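Local coordinates for protein N-acetylneuraminate lyase (Peptoclostridium difficile, PDB 4WOZ) that belongs to the dihydrodipicolinate synthetase family of lyases and folds as a TIM barrel with added C-terminal helices, four chains making up the assembly, at residues M203-T208 with S240-V245; G224-Q229 with H247-L252; F220-V225 with Q263-L268; L210-A215 with Q229-T234. All coordinates share one frame; numbering follows the deposited sequence.

Interaction 1 (M203-T208 with S240-V245); sequences MMLPAT and SEALEV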
loop_
_atom_site.group_PDB
_atom_site.type_symbol
_atom_site.label_atom_id
_atom_site.label_comp_id
_atom_site.label_asym_id
_atom_site.label_seq_id
_atom_site.Cartn_x
_atom_site.Cartn_y
_atom_site.Cartn_z
ATOM N N MET A 203 7.486 3.820 -20.373
ATOM C CA MET A 203 8.475 4.738 -19.811
ATOM C C MET A 203 9.860 4.474 -20.412
ATOM O O MET A 203 10.890 4.712 -19.777
ATOM C CB MET A 203 8.518 4.587 -18.284
ATOM C CG MET A 203 7.176 4.880 -17.598
ATOM S SD MET A 203 7.195 4.746 -15.773
ATOM C CE MET A 203 6.649 3.061 -15.536
ATOM N N MET A 204 9.871 3.989 -21.647
ATOM C CA MET A 204 11.113 3.670 -22.346
ATOM C C MET A 204 12.051 4.862 -22.528
ATOM O O MET A 204 13.258 4.758 -22.272
ATOM C CB MET A 204 10.793 3.041 -23.708
ATOM C CG MET A 204 12.012 2.640 -24.532
ATOM S SD MET A 204 11.560 1.790 -26.062
ATOM C CE MET A 204 12.714 0.415 -26.069
ATOM N N LEU A 205 11.506 5.992 -22.968
ATOM C CA LEU A 205 12.316 7.184 -23.184
ATOM C C LEU A 205 13.051 7.644 -21.912
ATOM O O LEU A 205 14.264 7.809 -21.923
ATOM C CB LEU A 205 11.443 8.316 -23.747
ATOM C CG LEU A 205 12.051 9.724 -23.762
ATOM C CD1 LEU A 205 13.469 9.688 -24.356
ATOM C CD2 LEU A 205 11.138 10.650 -24.560
ATOM N N PRO A 206 12.326 7.854 -20.805
ATOM C CA PRO A 206 13.045 8.291 -19.603
ATOM C C PRO A 206 14.042 7.263 -19.069
ATOM O O PRO A 206 15.047 7.624 -18.460
ATOM C CB PRO A 206 11.919 8.600 -18.610
ATOM C CG PRO A 206 10.780 7.732 -19.080
ATOM C CD PRO A 206 10.870 7.863 -20.582
ATOM N N ALA A 207 13.777 5.983 -19.296
ATOM C CA ALA A 207 14.688 4.959 -18.812
ATOM C C ALA A 207 15.953 4.943 -19.673
ATOM O O ALA A 207 17.058 4.747 -19.169
ATOM C CB ALA A 207 14.010 3.596 -18.840
ATOM N N THR A 208 15.785 5.151 -20.973
ATOM C CA THR A 208 16.922 5.156 -21.879
ATOM C C THR A 208 17.860 6.313 -21.566
ATOM O O THR A 208 19.077 6.155 -21.636
ATOM C CB THR A 208 16.473 5.235 -23.355
ATOM O OG1 THR A 208 15.637 4.109 -23.658
ATOM C CG2 THR A 208 17.680 5.195 -24.280
ATOM N N SER A 240 13.229 15.287 -28.949
ATOM C CA SER A 240 11.916 15.786 -29.345
ATOM C C SER A 240 11.230 14.705 -30.159
ATOM O O SER A 240 10.047 14.425 -29.969
ATOM C CB SER A 240 12.047 17.058 -30.184
ATOM O OG SER A 240 12.707 18.068 -29.451
ATOM N N GLU A 241 11.988 14.093 -31.062
ATOM C CA GLU A 241 11.468 13.022 -31.904
ATOM C C GLU A 241 11.101 11.790 -31.075
ATOM O O GLU A 241 10.039 11.204 -31.260
ATOM C CB GLU A 241 12.496 12.629 -32.973
ATOM C CG GLU A 241 12.763 13.697 -34.036
ATOM C CD GLU A 241 13.665 14.823 -33.551
ATOM O OE1 GLU A 241 13.877 15.783 -34.325
ATOM O OE2 GLU A 241 14.169 14.752 -32.409
ATOM N N ALA A 242 11.986 11.397 -30.162
ATOM C CA ALA A 242 11.736 10.228 -29.321
ATOM C C ALA A 242 10.455 10.412 -28.515
ATOM O O ALA A 242 9.644 9.491 -28.396
ATOM C CB ALA A 242 12.916 9.996 -28.389
ATOM N N LEU A 243 10.275 11.604 -27.966
ATOM C CA LEU A 243 9.090 11.899 -27.168
ATOM C C LEU A 243 7.807 11.740 -27.984
ATOM O O LEU A 243 6.798 11.257 -27.482
ATOM C CB LEU A 243 9.162 13.321 -26.617
ATOM C CG LEU A 243 7.940 13.772 -25.813
ATOM C CD1 LEU A 243 7.671 12.791 -24.677
ATOM C CD2 LEU A 243 8.188 15.168 -25.263
ATOM N N GLU A 244 7.848 12.161 -29.242
ATOM C CA GLU A 244 6.678 12.043 -30.089
ATOM C C GLU A 244 6.341 10.576 -30.362
ATOM O O GLU A 244 5.169 10.210 -30.430
ATOM C CB GLU A 244 6.895 12.800 -31.400
ATOM C CG GLU A 244 5.613 12.996 -32.175
ATOM C CD GLU A 244 4.483 13.500 -31.288
ATOM O OE1 GLU A 244 4.604 14.619 -30.738
ATOM O OE2 GLU A 244 3.479 12.767 -31.132
ATOM N N VAL A 245 7.358 9.730 -30.511
ATOM C CA VAL A 245 7.107 8.313 -30.756
ATOM C C VAL A 245 6.593 7.676 -29.457
ATOM O O VAL A 245 5.770 6.765 -29.489
ATOM C CB VAL A 245 8.393 7.576 -31.244
ATOM C CG1 VAL A 245 8.121 6.086 -31.405
ATOM C CG2 VAL A 245 8.854 8.155 -32.584
#
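Leu205 lays its branched end over the backbone of 240-245, at the step from Ala242 to Leu243. Its CD2 does most of the touching: this methyl lies 3.5 Å from Leu243 CA, a tight carbon-carbon approach, and also comes close to the amide N and CB of Leu243. The other branch goes to the neighbouring residue, Leu205 CD1 being 4.1 Å from Ala242 CB, so the two methyls straddle consecutive residues. With CG anti to the backbone N (chi1 168°), Leu205 reaches out from its helix toward 240-245. The small side chain of Ala242 is consistent with the close backbones, its CA 6.9 Å from the CA of Leu205. Leu243 does not meet Leu205 head on; the base of its side chain adds CB, 3.9 Å from Leu205 CD2, and its CD1 stays alongside. Between the two segments the contact is apolar and small, burying 114 Å² in all. On the 203-208 side Thr208 OG1 bonds back to Met204 O at 2.8 Å from above the carbonyl plane, 42° out of it, and the same oxygen accepts the backbone N of Thr208; this double grip ties the threonine hydroxyl to its own helix. Met203 occupies the N-cap position of this short helix, 204-209, which follows barrel strand 195-198, and Gln246 of helix 239-259 accepts a hydrogen bond from Leu205 N. Helix 220-235 closes one flank, where Thr234 touches Leu205, while the second subunit presses its Val209 on Leu243 and its Pro206 on Pro206.

Interaction 2 (G224-Q229 with H247-L252); sequences GVRARQ and HVTNDL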
loop_
_atom_site.group_PDB
_atom_site.type_symbol
_atom_site.label_atom_id
_atom_site.label_comp_id
_atom_site.label_asym_id
_atom_site.label_seq_id
_atom_site.Cartn_x
_atom_site.Cartn_y
_atom_site.Cartn_z
ATOM N N GLY A 224 7.299 -3.363 -31.945
ATOM C CA GLY A 224 8.752 -3.400 -32.003
ATOM C C GLY A 224 9.431 -2.297 -32.796
ATOM O O GLY A 224 10.513 -1.829 -32.423
ATOM N N VAL A 225 8.810 -1.874 -33.892
ATOM C CA VAL A 225 9.388 -0.820 -34.716
ATOM C C VAL A 225 9.473 0.510 -33.963
ATOM O O VAL A 225 10.539 1.120 -33.912
ATOM C CB VAL A 225 8.592 -0.633 -36.024
ATOM C CG1 VAL A 225 9.186 0.523 -36.832
ATOM C CG2 VAL A 225 8.634 -1.919 -36.837
ATOM N N ARG A 226 8.365 0.963 -33.382
ATOM C CA ARG A 226 8.386 2.211 -32.621
ATOM C C ARG A 226 9.318 2.090 -31.415
ATOM O O ARG A 226 10.044 3.020 -31.085
ATOM C CB ARG A 226 6.985 2.583 -32.117
ATOM C CG ARG A 226 6.021 3.054 -33.193
ATOM C CD ARG A 226 4.776 3.656 -32.557
ATOM N NE ARG A 226 3.758 3.994 -33.545
ATOM C CZ ARG A 226 2.811 3.162 -33.973
ATOM N NH1 ARG A 226 2.738 1.922 -33.502
ATOM N NH2 ARG A 226 1.926 3.579 -34.868
ATOM N N ALA A 227 9.286 0.941 -30.748
ATOM C CA ALA A 227 10.144 0.747 -29.585
ATOM C C ALA A 227 11.595 0.988 -29.982
ATOM O O ALA A 227 12.333 1.666 -29.270
ATOM C CB ALA A 227 9.974 -0.661 -29.029
ATOM N N ARG A 228 11.994 0.437 -31.127
ATOM C CA ARG A 228 13.355 0.610 -31.615
ATOM C C ARG A 228 13.619 2.077 -31.956
ATOM O O ARG A 228 14.699 2.597 -31.675
ATOM C CB ARG A 228 13.609 -0.272 -32.844
ATOM C CG ARG A 228 15.022 -0.130 -33.419
ATOM C CD ARG A 228 15.311 -1.176 -34.484
ATOM N NE ARG A 228 15.415 -2.522 -33.924
ATOM C CZ ARG A 228 16.480 -2.987 -33.277
ATOM N NH1 ARG A 228 17.545 -2.216 -33.111
ATOM N NH2 ARG A 228 16.477 -4.221 -32.790
ATOM N N GLN A 229 12.637 2.749 -32.556
ATOM C CA GLN A 229 12.812 4.161 -32.891
ATOM C C GLN A 229 13.037 4.982 -31.618
ATOM O O GLN A 229 13.909 5.848 -31.576
ATOM C CB GLN A 229 11.591 4.700 -33.649
ATOM C CG GLN A 229 11.268 3.941 -34.931
ATOM C CD GLN A 229 10.070 4.516 -35.675
ATOM O OE1 GLN A 229 9.022 4.782 -35.080
ATOM N NE2 GLN A 229 10.218 4.698 -36.984
ATOM N N HIS A 247 4.803 9.240 -27.271
ATOM C CA HIS A 247 3.434 9.718 -27.098
ATOM C C HIS A 247 2.470 8.780 -27.813
ATOM O O HIS A 247 1.464 8.364 -27.241
ATOM C CB HIS A 247 3.258 11.135 -27.656
ATOM C CG HIS A 247 3.698 12.218 -26.722
ATOM N ND1 HIS A 247 3.567 12.121 -25.354
ATOM C CD2 HIS A 247 4.214 13.446 -26.964
ATOM C CE1 HIS A 247 3.984 13.242 -24.794
ATOM N NE2 HIS A 247 4.380 14.064 -25.749
ATOM N N VAL A 248 2.775 8.454 -29.069
ATOM C CA VAL A 248 1.921 7.550 -29.835
ATOM C C VAL A 248 1.953 6.163 -29.197
ATOM O O VAL A 248 0.931 5.480 -29.101
ATOM C CB VAL A 248 2.381 7.448 -31.305
ATOM C CG1 VAL A 248 1.518 6.427 -32.056
ATOM C CG2 VAL A 248 2.289 8.821 -31.972
ATOM N N THR A 249 3.132 5.746 -28.750
ATOM C CA THR A 249 3.270 4.446 -28.113
ATOM C C THR A 249 2.384 4.345 -26.872
ATOM O O THR A 249 1.740 3.319 -26.642
ATOM C CB THR A 249 4.740 4.176 -27.711
ATOM O OG1 THR A 249 5.506 3.871 -28.883
ATOM C CG2 THR A 249 4.828 3.006 -26.751
ATOM N N ASN A 250 2.349 5.408 -26.078
ATOM C CA ASN A 250 1.549 5.416 -24.862
ATOM C C ASN A 250 0.053 5.544 -25.145
ATOM O O ASN A 250 -0.762 5.090 -24.345
ATOM C CB ASN A 250 2.050 6.512 -23.914
ATOM C CG ASN A 250 3.353 6.114 -23.221
ATOM O OD1 ASN A 250 4.007 5.159 -23.630
ATOM N ND2 ASN A 250 3.729 6.840 -22.179
ATOM N N ASP A 251 -0.308 6.153 -26.276
ATOM C CA ASP A 251 -1.718 6.245 -26.652
ATOM C C ASP A 251 -2.172 4.808 -26.879
ATOM O O ASP A 251 -3.257 4.408 -26.466
ATOM C CB ASP A 251 -1.909 7.008 -27.964
ATOM C CG ASP A 251 -1.750 8.490 -27.806
ATOM O OD1 ASP A 251 -2.071 9.005 -26.718
ATOM O OD2 ASP A 251 -1.322 9.146 -28.781
ATOM N N LEU A 252 -1.321 4.046 -27.558
ATOM C CA LEU A 252 -1.579 2.643 -27.857
ATOM C C LEU A 252 -1.625 1.805 -26.582
ATOM O O LEU A 252 -2.538 1.001 -26.392
ATOM C CB LEU A 252 -0.485 2.096 -28.783
ATOM C CG LEU A 252 -0.358 0.574 -28.892
ATOM C CD1 LEU A 252 -1.586 -0.009 -29.581
ATOM C CD2 LEU A 252 0.900 0.227 -29.680
#
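The guanidinium of Arg226 meets Val248 obliquely, methyl CG1 of the valine lying 3.6 Å from Arg226 NE and 4.0 Å from Arg226 CZ. Other partners of the group are Asn223 OD1, bonded to NH1, the carbonyl O of Tyr301, bonded to NH2, and Phe302, which makes a cation-pi contact; together they should fix the rotation of the plane. The chain leading there is extended from CG to NE, and a chi4 of 89° then turns the guanidinium plane roughly perpendicular to the plane of the extended chain. Arg226 and Val248 cross at about a right angle, and CG1 alone of the valine's branches makes the contact. Thr249 takes the inner part of the arginine: the side chains slide past each other in opposite directions, and Thr249 OG1 is 3.8 Å from both CB and CD of Arg226, a van der Waals contact only. The hydroxyl has its polar partners outside the two segments, donating to Val245 O one turn back and probably accepting from ND2 of Asn223, the residue whose OD1 holds the arginine. This is the packing of the last barrel helix, 220-235, against helix 239-259, the long helix that begins the C-terminal helical extension of this TIM-barrel family; the CA atoms of Arg226 and Thr249 stand 7.2 Å apart. Leu252 points toward 224-229 and also rests on Ile297 and Tyr301 of helix 288-301, while Asp251 makes salt bridges with Arg186 and Lys189 of the second subunit.

Interaction 3 (F220-V225 with Q263-L268); sequences FNVNGV and QTIKLL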
loop_
_atom_site.group_PDB
_atom_site.type_symbol
_atom_site.label_atom_id
_atom_site.label_comp_id
_atom_site.label_asym_id
_atom_site.label_seq_id
_atom_site.Cartn_x
_atom_site.Cartn_y
_atom_site.Cartn_z
ATOM N N PHE A 220 6.313 -4.987 -27.387
ATOM C CA PHE A 220 7.234 -5.051 -28.518
ATOM C C PHE A 220 6.803 -6.129 -29.516
ATOM O O PHE A 220 7.209 -6.107 -30.676
ATOM C CB PHE A 220 8.663 -5.322 -28.024
ATOM C CG PHE A 220 9.217 -4.238 -27.129
ATOM C CD1 PHE A 220 8.479 -3.093 -26.847
ATOM C CD2 PHE A 220 10.471 -4.378 -26.547
ATOM C CE1 PHE A 220 8.981 -2.103 -25.994
ATOM C CE2 PHE A 220 10.983 -3.399 -25.694
ATOM C CZ PHE A 220 10.236 -2.259 -25.417
ATOM N N ASN A 221 5.984 -7.075 -29.065
ATOM C CA ASN A 221 5.488 -8.124 -29.950
ATOM C C ASN A 221 4.700 -7.515 -31.113
ATOM O O ASN A 221 4.647 -8.094 -32.200
ATOM C CB ASN A 221 4.582 -9.090 -29.186
ATOM C CG ASN A 221 5.357 -10.048 -28.310
ATOM O OD1 ASN A 221 5.814 -11.094 -28.768
ATOM N ND2 ASN A 221 5.520 -9.688 -27.042
ATOM N N VAL A 222 4.085 -6.357 -30.882
ATOM C CA VAL A 222 3.305 -5.691 -31.923
ATOM C C VAL A 222 3.769 -4.270 -32.211
ATOM O O VAL A 222 3.335 -3.661 -33.196
ATOM C CB VAL A 222 1.799 -5.599 -31.554
ATOM C CG1 VAL A 222 1.172 -6.980 -31.541
ATOM C CG2 VAL A 222 1.638 -4.917 -30.190
ATOM N N ASN A 223 4.649 -3.744 -31.362
ATOM C CA ASN A 223 5.117 -2.373 -31.524
ATOM C C ASN A 223 6.643 -2.271 -31.560
ATOM O O ASN A 223 7.200 -1.220 -31.255
ATOM C CB ASN A 223 4.552 -1.519 -30.377
ATOM C CG ASN A 223 4.568 -0.032 -30.682
ATOM O OD1 ASN A 223 4.208 0.389 -31.780
ATOM N ND2 ASN A 223 4.965 0.776 -29.696
ATOM N N GLY A 224 7.299 -3.363 -31.945
ATOM C CA GLY A 224 8.752 -3.400 -32.003
ATOM C C GLY A 224 9.431 -2.297 -32.796
ATOM O O GLY A 224 10.513 -1.829 -32.423
ATOM N N VAL A 225 8.810 -1.874 -33.892
ATOM C CA VAL A 225 9.388 -0.820 -34.716
ATOM C C VAL A 225 9.473 0.510 -33.963
ATOM O O VAL A 225 10.539 1.120 -33.912
ATOM C CB VAL A 225 8.592 -0.633 -36.024
ATOM C CG1 VAL A 225 9.186 0.523 -36.832
ATOM C CG2 VAL A 225 8.634 -1.919 -36.837
ATOM N N GLN A 263 -5.369 -9.874 -23.892
ATOM C CA GLN A 263 -6.348 -10.185 -24.927
ATOM C C GLN A 263 -6.158 -9.266 -26.123
ATOM O O GLN A 263 -6.140 -9.721 -27.265
ATOM C CB GLN A 263 -7.777 -10.032 -24.403
ATOM C CG GLN A 263 -8.192 -11.071 -23.372
ATOM C CD GLN A 263 -7.781 -10.699 -21.961
ATOM O OE1 GLN A 263 -6.980 -9.787 -21.750
ATOM N NE2 GLN A 263 -8.331 -11.411 -20.981
ATOM N N THR A 264 -5.999 -7.974 -25.853
ATOM C CA THR A 264 -5.839 -6.988 -26.917
ATOM C C THR A 264 -4.526 -7.117 -27.683
ATOM O O THR A 264 -4.482 -6.841 -28.883
ATOM C CB THR A 264 -5.971 -5.559 -26.368
ATOM O OG1 THR A 264 -7.241 -5.418 -25.712
ATOM C CG2 THR A 264 -5.879 -4.541 -27.505
ATOM N N ILE A 265 -3.454 -7.522 -27.006
ATOM C CA ILE A 265 -2.184 -7.688 -27.704
ATOM C C ILE A 265 -2.325 -8.860 -28.667
ATOM O O ILE A 265 -1.862 -8.794 -29.801
ATOM C CB ILE A 265 -1.004 -7.964 -26.732
ATOM C CG1 ILE A 265 -0.636 -6.682 -25.987
ATOM C CG2 ILE A 265 0.208 -8.479 -27.507
ATOM C CD1 ILE A 265 0.540 -6.833 -25.035
ATOM N N LYS A 266 -2.980 -9.930 -28.225
ATOM C CA LYS A 266 -3.162 -11.088 -29.095
ATOM C C LYS A 266 -4.098 -10.765 -30.262
ATOM O O LYS A 266 -3.869 -11.203 -31.390
ATOM C CB LYS A 266 -3.678 -12.286 -28.293
ATOM C CG LYS A 266 -2.634 -12.843 -27.324
ATOM C CD LYS A 266 -3.044 -14.191 -26.761
ATOM C CE LYS A 266 -1.982 -14.723 -25.813
ATOM N NZ LYS A 266 -2.304 -16.091 -25.345
ATOM N N LEU A 267 -5.138 -9.983 -30.001
ATOM C CA LEU A 267 -6.062 -9.602 -31.060
ATOM C C LEU A 267 -5.355 -8.680 -32.051
ATOM O O LEU A 267 -5.654 -8.692 -33.246
ATOM C CB LEU A 267 -7.287 -8.905 -30.470
ATOM C CG LEU A 267 -8.186 -9.821 -29.631
ATOM C CD1 LEU A 267 -9.293 -9.010 -28.952
ATOM C CD2 LEU A 267 -8.780 -10.899 -30.535
ATOM N N LEU A 268 -4.422 -7.873 -31.555
ATOM C CA LEU A 268 -3.680 -6.981 -32.432
ATOM C C LEU A 268 -2.757 -7.830 -33.289
ATOM O O LEU A 268 -2.571 -7.549 -34.468
ATOM C CB LEU A 268 -2.872 -5.957 -31.624
ATOM C CG LEU A 268 -3.694 -4.818 -31.007
ATOM C CD1 LEU A 268 -2.802 -3.928 -30.145
ATOM C CD2 LEU A 268 -4.347 -4.005 -32.118
#
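The first turns of helix 220-235 are irregular: Val222 and Asn223 have phi values near -125°, the amides of Val225 and Arg226 lack the usual bond to the preceding turn, and the two segments come closest at the CA atoms of Val222 and Leu268, 7.1 Å apart. Val222 makes the contact with a single methyl. CG1 is aimed between Ile265 and Leu268, residues one turn apart on the facing helix, and sits 3.9 Å from the carbonyl O of Ile265. It lies 4.2 Å from CB of Leu268, and 4.4 Å separates it from the branch methyl CG2 of Ile265. The chi1 of -68° places CG1 opposite the carbonyl carbon of Val222 and squeezes CG2 between backbone N and C, so CG1 alone makes the close approach. Val222 and Leu268 cross at about a right angle; the leucine is met at its base, not along its branches. All three residues are buried, the contact is a small apolar one, and 146 Å² is covered in total. Next to it, the buried amide of Asn221 is well satisfied: ND2 gives bonds to the carbonyls of Ala21 and Ser218, and OD1 accepts from Asn44. Lys266, on the far side of its helix, has NZ gripped by Glu61 and by the carbonyls of Val24 and Tyr278. Helix 261-271 lies between the start of the last barrel helix and the other C-terminal helices: Ile256 of helix 239-259 touches Ile265 and Leu268, and Tyr298 of helix 288-301 lies on Leu268. On helix 220-235, Phe220 packs inward on strand 17-21.

Interaction 4 (L210-A215 with Q229-T234); sequences LGVDGA and QIFELT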
loop_
_atom_site.group_PDB
_atom_site.type_symbol
_atom_site.label_atom_id
_atom_site.label_comp_id
_atom_site.label_asym_id
_atom_site.label_seq_id
_atom_site.Cartn_x
_atom_site.Cartn_y
_atom_site.Cartn_z
ATOM N N LEU A 210 18.536 7.382 -18.814
ATOM C CA LEU A 210 19.268 7.043 -17.596
ATOM C C LEU A 210 20.333 5.978 -17.855
ATOM O O LEU A 210 20.962 5.467 -16.925
ATOM C CB LEU A 210 18.303 6.588 -16.493
ATOM C CG LEU A 210 17.490 7.737 -15.883
ATOM C CD1 LEU A 210 16.567 7.211 -14.787
ATOM C CD2 LEU A 210 18.439 8.790 -15.311
ATOM N N GLY A 211 20.531 5.647 -19.127
ATOM C CA GLY A 211 21.552 4.683 -19.495
ATOM C C GLY A 211 21.260 3.190 -19.543
ATOM O O GLY A 211 22.208 2.403 -19.520
ATOM N N VAL A 212 19.996 2.774 -19.619
ATOM C CA VAL A 212 19.721 1.340 -19.677
ATOM C C VAL A 212 20.387 0.730 -20.908
ATOM O O VAL A 212 20.611 1.407 -21.916
ATOM C CB VAL A 212 18.205 1.027 -19.718
ATOM C CG1 VAL A 212 17.558 1.485 -18.426
ATOM C CG2 VAL A 212 17.552 1.690 -20.923
ATOM N N ASP A 213 20.693 -0.556 -20.821
ATOM C CA ASP A 213 21.360 -1.263 -21.903
ATOM C C ASP A 213 20.425 -1.873 -22.932
ATOM O O ASP A 213 20.871 -2.477 -23.908
ATOM C CB ASP A 213 22.254 -2.335 -21.300
ATOM C CG ASP A 213 23.347 -1.738 -20.442
ATOM O OD1 ASP A 213 24.288 -1.165 -21.023
ATOM O OD2 ASP A 213 23.258 -1.815 -19.197
ATOM N N GLY A 214 19.127 -1.701 -22.714
ATOM C CA GLY A 214 18.150 -2.252 -23.631
ATOM C C GLY A 214 16.806 -2.315 -22.942
ATOM O O GLY A 214 16.629 -1.762 -21.858
ATOM N N ALA A 215 15.854 -3.000 -23.556
ATOM C CA ALA A 215 14.531 -3.095 -22.967
ATOM C C ALA A 215 13.896 -4.439 -23.271
ATOM O O ALA A 215 14.148 -5.040 -24.318
ATOM C CB ALA A 215 13.646 -1.955 -23.489
ATOM N N GLN A 229 12.637 2.749 -32.556
ATOM C CA GLN A 229 12.812 4.161 -32.891
ATOM C C GLN A 229 13.037 4.982 -31.618
ATOM O O GLN A 229 13.909 5.848 -31.576
ATOM C CB GLN A 229 11.591 4.700 -33.649
ATOM C CG GLN A 229 11.268 3.941 -34.931
ATOM C CD GLN A 229 10.070 4.516 -35.675
ATOM O OE1 GLN A 229 9.022 4.782 -35.080
ATOM N NE2 GLN A 229 10.218 4.698 -36.984
ATOM N N ILE A 230 12.262 4.705 -30.572
ATOM C CA ILE A 230 12.413 5.435 -29.316
ATOM C C ILE A 230 13.822 5.257 -28.764
ATOM O O ILE A 230 14.489 6.226 -28.430
ATOM C CB ILE A 230 11.399 4.955 -28.237
ATOM C CG1 ILE A 230 9.969 5.301 -28.666
ATOM C CG2 ILE A 230 11.706 5.623 -26.893
ATOM C CD1 ILE A 230 8.905 4.752 -27.747
ATOM N N PHE A 231 14.264 4.008 -28.673
ATOM C CA PHE A 231 15.592 3.697 -28.154
ATOM C C PHE A 231 16.692 4.343 -29.000
ATOM O O PHE A 231 17.551 5.052 -28.487
ATOM C CB PHE A 231 15.778 2.175 -28.120
ATOM C CG PHE A 231 16.949 1.718 -27.293
ATOM C CD1 PHE A 231 16.971 1.930 -25.917
ATOM C CD2 PHE A 231 18.028 1.073 -27.891
ATOM C CE1 PHE A 231 18.055 1.505 -25.141
ATOM C CE2 PHE A 231 19.123 0.641 -27.126
ATOM C CZ PHE A 231 19.134 0.858 -25.748
ATOM N N GLU A 232 16.650 4.110 -30.305
ATOM C CA GLU A 232 17.663 4.652 -31.202
ATOM C C GLU A 232 17.672 6.174 -31.359
ATOM O O GLU A 232 18.740 6.778 -31.449
ATOM C CB GLU A 232 17.566 3.946 -32.557
ATOM C CG GLU A 232 18.263 2.589 -32.523
ATOM C CD GLU A 232 18.007 1.736 -33.746
ATOM O OE1 GLU A 232 17.719 2.296 -34.823
ATOM O OE2 GLU A 232 18.112 0.496 -33.631
ATOM N N LEU A 233 16.500 6.800 -31.388
ATOM C CA LEU A 233 16.460 8.254 -31.491
ATOM C C LEU A 233 17.091 8.833 -30.224
ATOM O O LEU A 233 17.849 9.806 -30.281
ATOM C CB LEU A 233 15.016 8.747 -31.613
ATOM C CG LEU A 233 14.349 8.561 -32.979
ATOM C CD1 LEU A 233 12.844 8.723 -32.832
ATOM C CD2 LEU A 233 14.920 9.575 -33.979
ATOM N N THR A 234 16.779 8.223 -29.079
ATOM C CA THR A 234 17.315 8.677 -27.802
ATOM C C THR A 234 18.839 8.565 -27.773
ATOM O O THR A 234 19.524 9.519 -27.420
ATOM C CB THR A 234 16.731 7.867 -26.612
ATOM O OG1 THR A 234 15.310 8.056 -26.547
ATOM C CG2 THR A 234 17.347 8.341 -25.299
#
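Phe231 pushes the outer end of its ring, CE1 and CZ, against the backbone from Val212 to Gly214. The closest approach is CZ to Gly214 CA at 3.9 Å, made obliquely to the ring, and Asp213 C is 4.1 Å from CZ. At the ring's edge, near its plane, lies the carbonyl O of Val212, 4.1 Å from CE1, while Val212 CG2 adds a 4.3 Å contact to CE1. Because Phe231 CG is anti to the backbone N (chi1 -165°), the ring extends outward from its helix and meets the main chain at Gly214, whose backbone angles (162°/-169°) call for glycine, since a CB would jam against the carbonyl O of Asp213. The CB of Asp213 points away from the helix, and its OD2 takes a salt bridge from Arg188 and a bond from the backbone N of Ile196. One turn along the helix, Thr234 OG1 and N reach Ile230 O from opposite faces of its plane, the hydroxyl at 2.8 Å. Thr208 of helix 204-209 also rests on Phe231. Strand 214-217 followed by helix 220-235 is the eighth and last beta-alpha unit of the TIM barrel, with a later turn of the helix packed against the start of the strand.

Interactions 2, 3 and 4 all draw on helix 220-235, from its irregular start (interaction 3) through its middle (interaction 2) to its later turns (interaction 4); interactions 1 and 2 share helix 239-259. Interactions 1 and 3 are buried and apolar, each resting on one aliphatic side chain, whereas 2 and 4 are partly buried. Interaction 2 is set apart by an arginine whose polar end is satisfied outside the two segments, and interaction 4 by an aromatic ring against backbone. Only interaction 4 meets a barrel strand; the others join helices. Interactions 1 and 4 touch through Leu205 and Thr234, and 1, 2 and 4 all reach the second subunit.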